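Local coordinates for protein putative adhesin (Bacteroides thetaiotaomicron, PDB 4QDG) that probably serves as a lipid-linked outer-membrane adhesin or pilus anchor protein of the FimB/Mfa2 family, and binds magnesium ions, at residues T58-D62 and E63-M67; M227-W231 and Y232-L236. All blocks are in the same frame, centred on the assembly; numbering follows the deposited sequence.

Interaction 1 (T58-D62 and E63-M67); sequences TELQD and ENYRM
Tyr65 and Asp62 are joined by the backbone bond of a type I beta turn. Tyr65 N gives its hydrogen to Asp62 O at 3.2 Å, with an N-H...O angle of 156°. A second bond ties the Asp62 carboxylate into the same turn. Asn64 N reaches Asp62 OD1 at 3.2 Å, from above the flat group. This is an Asx turn laid over the beta turn. With CG trans to its own backbone N (chi1 174°), Asp62 swings its carboxylate over the turn.

The apolar part belongs to Tyr65 and Leu60, whose side chains run alongside each other in the same direction. Leu60 CD2 lies 3.8 Å from Tyr65 CE2. Glu59 takes the neighbouring place, where its CG is 4.2 Å from Tyr65 CE1. Its carboxylate is turned 67° from the ring.

The turn lies in the loop between strands 49-55 and 67-70. Leu60 and Tyr65 both rest on Val55 of the first of these strands. Tyr65 also meets Phe19 of strand 15-20, and Leu60 reaches Leu38 of strand 38-44 and Phe31 of helix 31-34.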
ATOM      1  N   THR A  58      -8.709 -10.705 -18.737  1.00 49.58           N
ATOM      2  CA  THR A  58      -8.673 -11.910 -17.900  1.00 48.35           C
ATOM      3  C   THR A  58      -7.311 -12.608 -17.994  1.00 48.63           C
ATOM      4  O   THR A  58      -6.988 -13.429 -17.131  1.00 47.50           O
ATOM      5  CB  THR A  58      -9.814 -12.885 -18.284  1.00 59.62           C
ATOM      6  OG1 THR A  58      -9.617 -13.367 -19.621  1.00 59.47           O
ATOM      7  CG2 THR A  58     -11.206 -12.253 -18.147  1.00 58.13           C
ATOM      8  N   GLU A  59      -6.519 -12.288 -19.039  1.00 43.43           N
ATOM      9  CA  GLU A  59      -5.191 -12.867 -19.280  1.00 41.95           C
ATOM     10  C   GLU A  59      -4.234 -12.600 -18.106  1.00 43.24           C
ATOM     11  O   GLU A  59      -3.247 -13.332 -17.965  1.00 42.76           O
ATOM     12  CB  GLU A  59      -4.574 -12.360 -20.603  1.00 43.54           C
ATOM     13  CG  GLU A  59      -4.323 -10.857 -20.672  1.00 53.12           C
ATOM     14  CD  GLU A  59      -5.251 -10.093 -21.600  1.00 73.15           C
ATOM     15  OE1 GLU A  59      -6.486 -10.193 -21.417  1.00 69.87           O
ATOM     16  OE2 GLU A  59      -4.745  -9.381 -22.499  1.00 56.78           O
ATOM     17  N   LEU A  60      -4.539 -11.581 -17.249  1.00 36.75           N
ATOM     18  CA  LEU A  60      -3.700 -11.247 -16.097  1.00 33.49           C
ATOM     19  C   LEU A  60      -3.867 -12.268 -14.975  1.00 38.24           C
ATOM     20  O   LEU A  60      -2.999 -12.379 -14.113  1.00 37.62           O
ATOM     21  CB  LEU A  60      -3.987  -9.832 -15.579  1.00 32.37           C
ATOM     22  CG  LEU A  60      -3.600  -8.662 -16.474  1.00 34.13           C
ATOM     23  CD1 LEU A  60      -4.007  -7.396 -15.858  1.00 32.31           C
ATOM     24  CD2 LEU A  60      -2.110  -8.617 -16.732  1.00 34.99           C
ATOM     25  N   GLN A  61      -4.970 -13.012 -14.991  1.00 37.67           N
ATOM     26  CA  GLN A  61      -5.274 -14.062 -14.020  1.00 39.48           C
ATOM     27  C   GLN A  61      -4.569 -15.362 -14.420  1.00 45.91           C
ATOM     28  O   GLN A  61      -4.499 -16.292 -13.624  1.00 46.93           O
ATOM     29  CB  GLN A  61      -6.800 -14.269 -13.886  1.00 41.68           C
ATOM     30  CG  GLN A  61      -7.480 -13.190 -13.042  1.00 38.74           C
ATOM     31  CD  GLN A  61      -7.957 -12.014 -13.866  1.00 51.86           C
ATOM     32  OE1 GLN A  61      -8.941 -12.094 -14.594  1.00 52.63           O
ATOM     33  NE2 GLN A  61      -7.310 -10.870 -13.725  1.00 48.68           N
ATOM     34  N   ASP A  62      -4.028 -15.421 -15.637  1.00 42.37           N
ATOM     35  CA  ASP A  62      -3.270 -16.573 -16.095  1.00 43.17           C
ATOM     36  C   ASP A  62      -1.815 -16.404 -15.623  1.00 47.53           C
ATOM     37  O   ASP A  62      -1.189 -15.398 -15.948  1.00 47.43           O
ATOM     38  CB  ASP A  62      -3.395 -16.718 -17.633  1.00 46.21           C
ATOM     39  CG  ASP A  62      -2.553 -17.798 -18.285  1.00 62.56           C
ATOM     40  OD1 ASP A  62      -2.181 -18.780 -17.582  1.00 64.58           O
ATOM     41  OD2 ASP A  62      -2.289 -17.685 -19.508  1.00 70.30           O
ATOM     42  N   GLU A  63      -1.293 -17.381 -14.845  1.00 45.13           N
ATOM     43  CA  GLU A  63       0.060 -17.300 -14.304  0.50 44.47           C
ATOM     44  C   GLU A  63       1.128 -17.509 -15.398  1.00 47.58           C
ATOM     45  O   GLU A  63       2.272 -17.087 -15.203  1.00 47.33           O
ATOM     46  CB  GLU A  63       0.243 -18.255 -13.111  0.50 46.20           C
ATOM     47  CG  GLU A  63       0.036 -17.535 -11.776  0.50 55.72           C
ATOM     48  CD  GLU A  63      -0.238 -18.390 -10.551  0.50 78.73           C
ATOM     49  OE1 GLU A  63      -1.160 -19.237 -10.610  0.50 87.14           O
ATOM     50  OE2 GLU A  63       0.427 -18.173  -9.510  0.50 60.89           O
ATOM     51  N   ASN A  64       0.741 -18.081 -16.559  1.00 43.43           N
ATOM     52  CA  ASN A  64       1.601 -18.273 -17.730  1.00 42.66           C
ATOM     53  C   ASN A  64       1.648 -17.014 -18.628  1.00 43.77           C
ATOM     54  O   ASN A  64       2.302 -17.051 -19.666  1.00 45.02           O
ATOM     55  CB  ASN A  64       1.156 -19.499 -18.559  1.00 46.19           C
ATOM     56  CG  ASN A  64       1.330 -20.837 -17.860  1.00 92.29           C
ATOM     57  OD1 ASN A  64       2.374 -21.133 -17.248  1.00 85.76           O
ATOM     58  ND2 ASN A  64       0.318 -21.701 -17.982  1.00 90.67           N
ATOM     59  N   TYR A  65       0.955 -15.914 -18.242  1.00 37.44           N
ATOM     60  CA  TYR A  65       0.928 -14.654 -18.986  1.00 35.92           C
ATOM     61  C   TYR A  65       2.307 -14.032 -19.135  1.00 36.46           C
ATOM     62  O   TYR A  65       3.067 -13.928 -18.166  1.00 35.74           O
ATOM     63  CB  TYR A  65      -0.010 -13.594 -18.319  1.00 36.64           C
ATOM     64  CG  TYR A  65       0.076 -12.215 -18.951  1.00 35.68           C
ATOM     65  CD1 TYR A  65      -0.321 -12.003 -20.268  1.00 37.74           C
ATOM     66  CD2 TYR A  65       0.651 -11.146 -18.264  1.00 35.26           C
ATOM     67  CE1 TYR A  65      -0.168 -10.760 -20.881  1.00 38.15           C
ATOM     68  CE2 TYR A  65       0.801  -9.892 -18.867  1.00 35.57           C
ATOM     69  CZ  TYR A  65       0.380  -9.703 -20.173  1.00 41.09           C
ATOM     70  OH  TYR A  65       0.519  -8.484 -20.787  1.00 40.85           O
ATOM     71  N   ARG A  66       2.604 -13.609 -20.370  1.00 31.27           N
ATOM     72  CA  ARG A  66       3.837 -12.914 -20.753  0.50 30.33           C
ATOM     73  C   ARG A  66       3.510 -11.805 -21.725  1.00 33.81           C
ATOM     74  O   ARG A  66       2.617 -11.960 -22.548  1.00 35.39           O
ATOM     75  CB  ARG A  66       4.884 -13.856 -21.389  0.50 30.01           C
ATOM     76  CG  ARG A  66       5.335 -15.045 -20.543  0.50 37.04           C
ATOM     77  CD  ARG A  66       6.095 -14.698 -19.286  0.50 28.95           C
ATOM     78  NE  ARG A  66       6.495 -15.917 -18.590  0.50 29.56           N
ATOM     79  CZ  ARG A  66       5.791 -16.512 -17.634  0.50 39.79           C
ATOM     80  NH1 ARG A  66       4.650 -15.977 -17.203  0.50 26.71           N
ATOM     81  NH2 ARG A  66       6.235 -17.630 -17.080  0.50 22.90           N
HETATM   82  N   MSE A  67       4.195 -10.693 -21.637  1.00 29.20           N
HETATM   83  CA  MSE A  67       3.970  -9.608 -22.563  1.00 29.11           C
HETATM   84  C   MSE A  67       5.074  -9.631 -23.604  1.00 35.69           C
HETATM   85  O   MSE A  67       6.232  -9.358 -23.285  1.00 34.90           O
HETATM   86  CB  MSE A  67       3.909  -8.249 -21.854  1.00 30.14           C
HETATM   87  CG  MSE A  67       3.523  -7.123 -22.806  1.00 35.76           C
HETATM   88 SE   MSE A  67       3.699  -5.385 -21.993  0.75 41.20          SE
HETATM   89  CE  MSE A  67       2.122  -5.488 -20.798  1.00 37.35           C
TER

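Interaction 2 (M227-W231 and Y232-L236); sequences MVRDW and YSPKL
Arg229 lays one face of its guanidinium over Tyr232 CB. The methylene stands 3.3 Å above the plane, toward the rim of the group, and the nearest atom is Arg229 NH2, 3.5 Å from Tyr232 CB. The two side chains run alongside each other, pointing the same way. The Tyr232 ring is tilted 29° from the guanidinium, and the closest approach is to CB rather than to the ring. Pro234 adds a looser touch, with its CG 4.2 Å from Arg229 NH1.

Trp231 packs on the same methylene. Its CE3 is 3.8 Å from Tyr232 CB, and the two side chains cross at about a right angle. Trp231 holds CG between its backbone N and carbonyl carbon (chi1 53°), which folds the indole back beside Arg229. Arg229 NE lies over one face of that indole, near its rim.

Polar bonds fix the guanidinium. Arg229 NH1 donates to Met227 O at 2.9 Å, nearly in its own plane, though the N-H...O angle is only 132°. NH2 forms a salt bridge with Asp176 of strand 170-176. A water closes the loop: it accepts from Arg229 N at 3.0 Å and lies 2.6 Å from Tyr232 O, and it also bonds Met227 O.

Strand 235-240 starts directly after this loop. The chemistry is that of a flat cation bonded to a carbonyl in its own plane and paired with a carboxylate, with a methylene over one face. Asp176, outside the loop, probably offsets its charge, and the water joins the two limbs of the loop.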
HETATM    1  N   MSE A 227       6.479   4.783   4.811  1.00 25.17           N
HETATM    2  CA  MSE A 227       7.928   4.886   4.697  1.00 23.97           C
HETATM    3  C   MSE A 227       8.575   5.538   5.898  1.00 31.21           C
HETATM    4  O   MSE A 227       8.063   6.523   6.412  1.00 31.49           O
HETATM    5  CB  MSE A 227       8.340   5.721   3.459  1.00 25.49           C
HETATM    6  CG  MSE A 227       7.949   5.098   2.140  1.00 31.32           C
HETATM    7 SE   MSE A 227       8.928   5.847   0.633  0.75 38.05          SE
HETATM    8  CE  MSE A 227      10.709   4.856   0.825  1.00 33.72           C
ATOM      9  N   VAL A 228       9.761   5.053   6.277  1.00 30.15           N
ATOM     10  CA  VAL A 228      10.611   5.724   7.266  1.00 30.77           C
ATOM     11  C   VAL A 228      11.355   6.830   6.488  1.00 33.91           C
ATOM     12  O   VAL A 228      12.060   6.526   5.525  1.00 33.42           O
ATOM     13  CB  VAL A 228      11.612   4.753   7.959  1.00 34.84           C
ATOM     14  CG1 VAL A 228      12.595   5.528   8.833  1.00 35.30           C
ATOM     15  CG2 VAL A 228      10.893   3.690   8.775  1.00 33.98           C
ATOM     16  N   ARG A 229      11.175   8.082   6.856  1.00 30.81           N
ATOM     17  CA  ARG A 229      11.901   9.205   6.237  1.00 31.37           C
ATOM     18  C   ARG A 229      12.061  10.298   7.266  1.00 35.43           C
ATOM     19  O   ARG A 229      11.300  10.329   8.228  1.00 35.97           O
ATOM     20  CB  ARG A 229      11.243   9.726   4.949  1.00 28.71           C
ATOM     21  CG  ARG A 229       9.849  10.278   5.163  1.00 32.56           C
ATOM     22  CD  ARG A 229       8.979   9.832   4.027  1.00 31.43           C
ATOM     23  NE  ARG A 229       7.662  10.478   4.036  1.00 25.29           N
ATOM     24  CZ  ARG A 229       6.567   9.949   4.570  1.00 29.32           C
ATOM     25  NH1 ARG A 229       6.627   8.801   5.225  1.00 21.50           N
ATOM     26  NH2 ARG A 229       5.405  10.566   4.457  1.00 17.13           N
ATOM     27  N   ASP A 230      13.053  11.176   7.097  1.00 31.90           N
ATOM     28  CA  ASP A 230      13.289  12.187   8.122  1.00 32.46           C
ATOM     29  C   ASP A 230      12.375  13.429   7.955  1.00 35.39           C
ATOM     30  O   ASP A 230      12.334  14.230   8.878  1.00 33.70           O
ATOM     31  CB  ASP A 230      14.796  12.567   8.254  1.00 33.50           C
ATOM     32  CG  ASP A 230      15.533  13.011   7.005  1.00 43.33           C
ATOM     33  OD1 ASP A 230      14.884  13.580   6.092  1.00 43.25           O
ATOM     34  OD2 ASP A 230      16.778  12.842   6.958  1.00 54.74           O
ATOM     35  N   TRP A 231      11.600  13.542   6.848  1.00 32.08           N
ATOM     36  CA  TRP A 231      10.744  14.720   6.625  1.00 33.11           C
ATOM     37  C   TRP A 231       9.270  14.536   7.036  1.00 36.56           C
ATOM     38  O   TRP A 231       8.545  15.523   7.104  1.00 36.27           O
ATOM     39  CB  TRP A 231      10.841  15.240   5.174  1.00 32.20           C
ATOM     40  CG  TRP A 231      10.592  14.227   4.097  1.00 32.30           C
ATOM     41  CD1 TRP A 231      11.532  13.481   3.444  1.00 35.14           C
ATOM     42  CD2 TRP A 231       9.338  13.947   3.458  1.00 31.81           C
ATOM     43  NE1 TRP A 231      10.934  12.710   2.471  1.00 34.50           N
ATOM     44  CE2 TRP A 231       9.591  13.006   2.431  1.00 35.66           C
ATOM     45  CE3 TRP A 231       8.015  14.384   3.665  1.00 32.99           C
ATOM     46  CZ2 TRP A 231       8.571  12.494   1.614  1.00 34.00           C
ATOM     47  CZ3 TRP A 231       7.007  13.867   2.857  1.00 34.25           C
ATOM     48  CH2 TRP A 231       7.290  12.930   1.849  1.00 34.51           C
ATOM     49  N   TYR A 232       8.828  13.317   7.347  1.00 35.14           N
ATOM     50  CA  TYR A 232       7.472  13.115   7.843  1.00 33.61           C
ATOM     51  C   TYR A 232       7.408  11.934   8.767  1.00 38.87           C
ATOM     52  O   TYR A 232       7.989  10.893   8.502  1.00 37.13           O
ATOM     53  CB  TYR A 232       6.375  12.998   6.756  1.00 32.34           C
ATOM     54  CG  TYR A 232       5.083  13.612   7.252  1.00 33.16           C
ATOM     55  CD1 TYR A 232       4.890  14.988   7.208  1.00 35.53           C
ATOM     56  CD2 TYR A 232       4.120  12.839   7.901  1.00 33.13           C
ATOM     57  CE1 TYR A 232       3.762  15.579   7.758  1.00 34.80           C
ATOM     58  CE2 TYR A 232       2.994  13.426   8.475  1.00 33.51           C
ATOM     59  CZ  TYR A 232       2.809  14.798   8.375  1.00 37.43           C
ATOM     60  OH  TYR A 232       1.727  15.441   8.913  1.00 36.04           O
ATOM     61  N   SER A 233       6.667  12.119   9.859  1.00 37.45           N
ATOM     62  CA  SER A 233       6.406  11.125  10.893  1.00 35.99           C
ATOM     63  C   SER A 233       4.874  10.889  10.921  1.00 36.09           C
ATOM     64  O   SER A 233       4.145  11.639  11.569  1.00 35.06           O
ATOM     65  CB  SER A 233       6.958  11.603  12.238  1.00 39.63           C
ATOM     66  OG  SER A 233       6.829  10.596  13.225  1.00 49.97           O
ATOM     67  N   PRO A 234       4.366   9.896  10.152  1.00 31.25           N
ATOM     68  CA  PRO A 234       2.903   9.653  10.124  1.00 30.44           C
ATOM     69  C   PRO A 234       2.322   9.384  11.521  1.00 31.74           C
ATOM     70  O   PRO A 234       2.954   8.698  12.362  1.00 27.18           O
ATOM     71  CB  PRO A 234       2.751   8.424   9.221  1.00 31.10           C
ATOM     72  CG  PRO A 234       4.033   8.327   8.477  1.00 35.13           C
ATOM     73  CD  PRO A 234       5.095   8.932   9.302  1.00 31.57           C
ATOM     74  N   LYS A 235       1.117   9.936  11.745  1.00 27.54           N
ATOM     75  CA  LYS A 235       0.447   9.820  13.026  0.50 26.76           C
ATOM     76  C   LYS A 235      -0.895   9.086  12.953  1.00 29.72           C
ATOM     77  O   LYS A 235      -1.663   9.272  12.004  1.00 28.23           O
ATOM     78  CB  LYS A 235       0.222  11.220  13.625  0.50 29.20           C
ATOM     79  CG  LYS A 235       1.502  11.963  14.014  0.50 34.45           C
ATOM     80  CD  LYS A 235       2.050  11.541  15.381  0.50 38.78           C
ATOM     81  CE  LYS A 235       3.313  12.283  15.743  0.50 39.12           C
ATOM     82  NZ  LYS A 235       4.491  11.783  14.984  0.50 39.22           N
ATOM     83  N   LEU A 236      -1.183   8.262  13.989  1.00 25.91           N
ATOM     84  CA  LEU A 236      -2.474   7.612  14.178  1.00 25.55           C
ATOM     85  C   LEU A 236      -3.111   8.362  15.334  1.00 28.71           C
ATOM     86  O   LEU A 236      -2.476   8.524  16.385  1.00 26.29           O
ATOM     87  CB  LEU A 236      -2.453   6.102  14.413  1.00 25.14           C
ATOM     88  CG  LEU A 236      -3.781   5.500  14.913  1.00 28.83           C
ATOM     89  CD1 LEU A 236      -4.842   5.461  13.797  1.00 27.93           C
ATOM     90  CD2 LEU A 236      -3.575   4.119  15.493  1.00 30.30           C
TER
HETATM   91  O   HOH W   1       8.631   8.377   8.448  1.00 24.91           O

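Both contacts are local, lie at the surface and include one buried residue each, Leu60 in interaction 1 and Pro234 in interaction 2. They share no strand or helix. Their centres are about 37 Å apart, on opposite sides of the chain's centre. Interaction 1 runs into strand 67-70 and sits nearer a metal: the side chain of Leu60 is about 8 Å from a bound magnesium ion, that of Arg229 about 12 Å. Interaction 2 runs into strand 235-240. The chemistry differs too. Residues 58-67 are closed by direct bonds to Asp62, whereas residues 227-236 rely on packing against an arginine and on a bridging water.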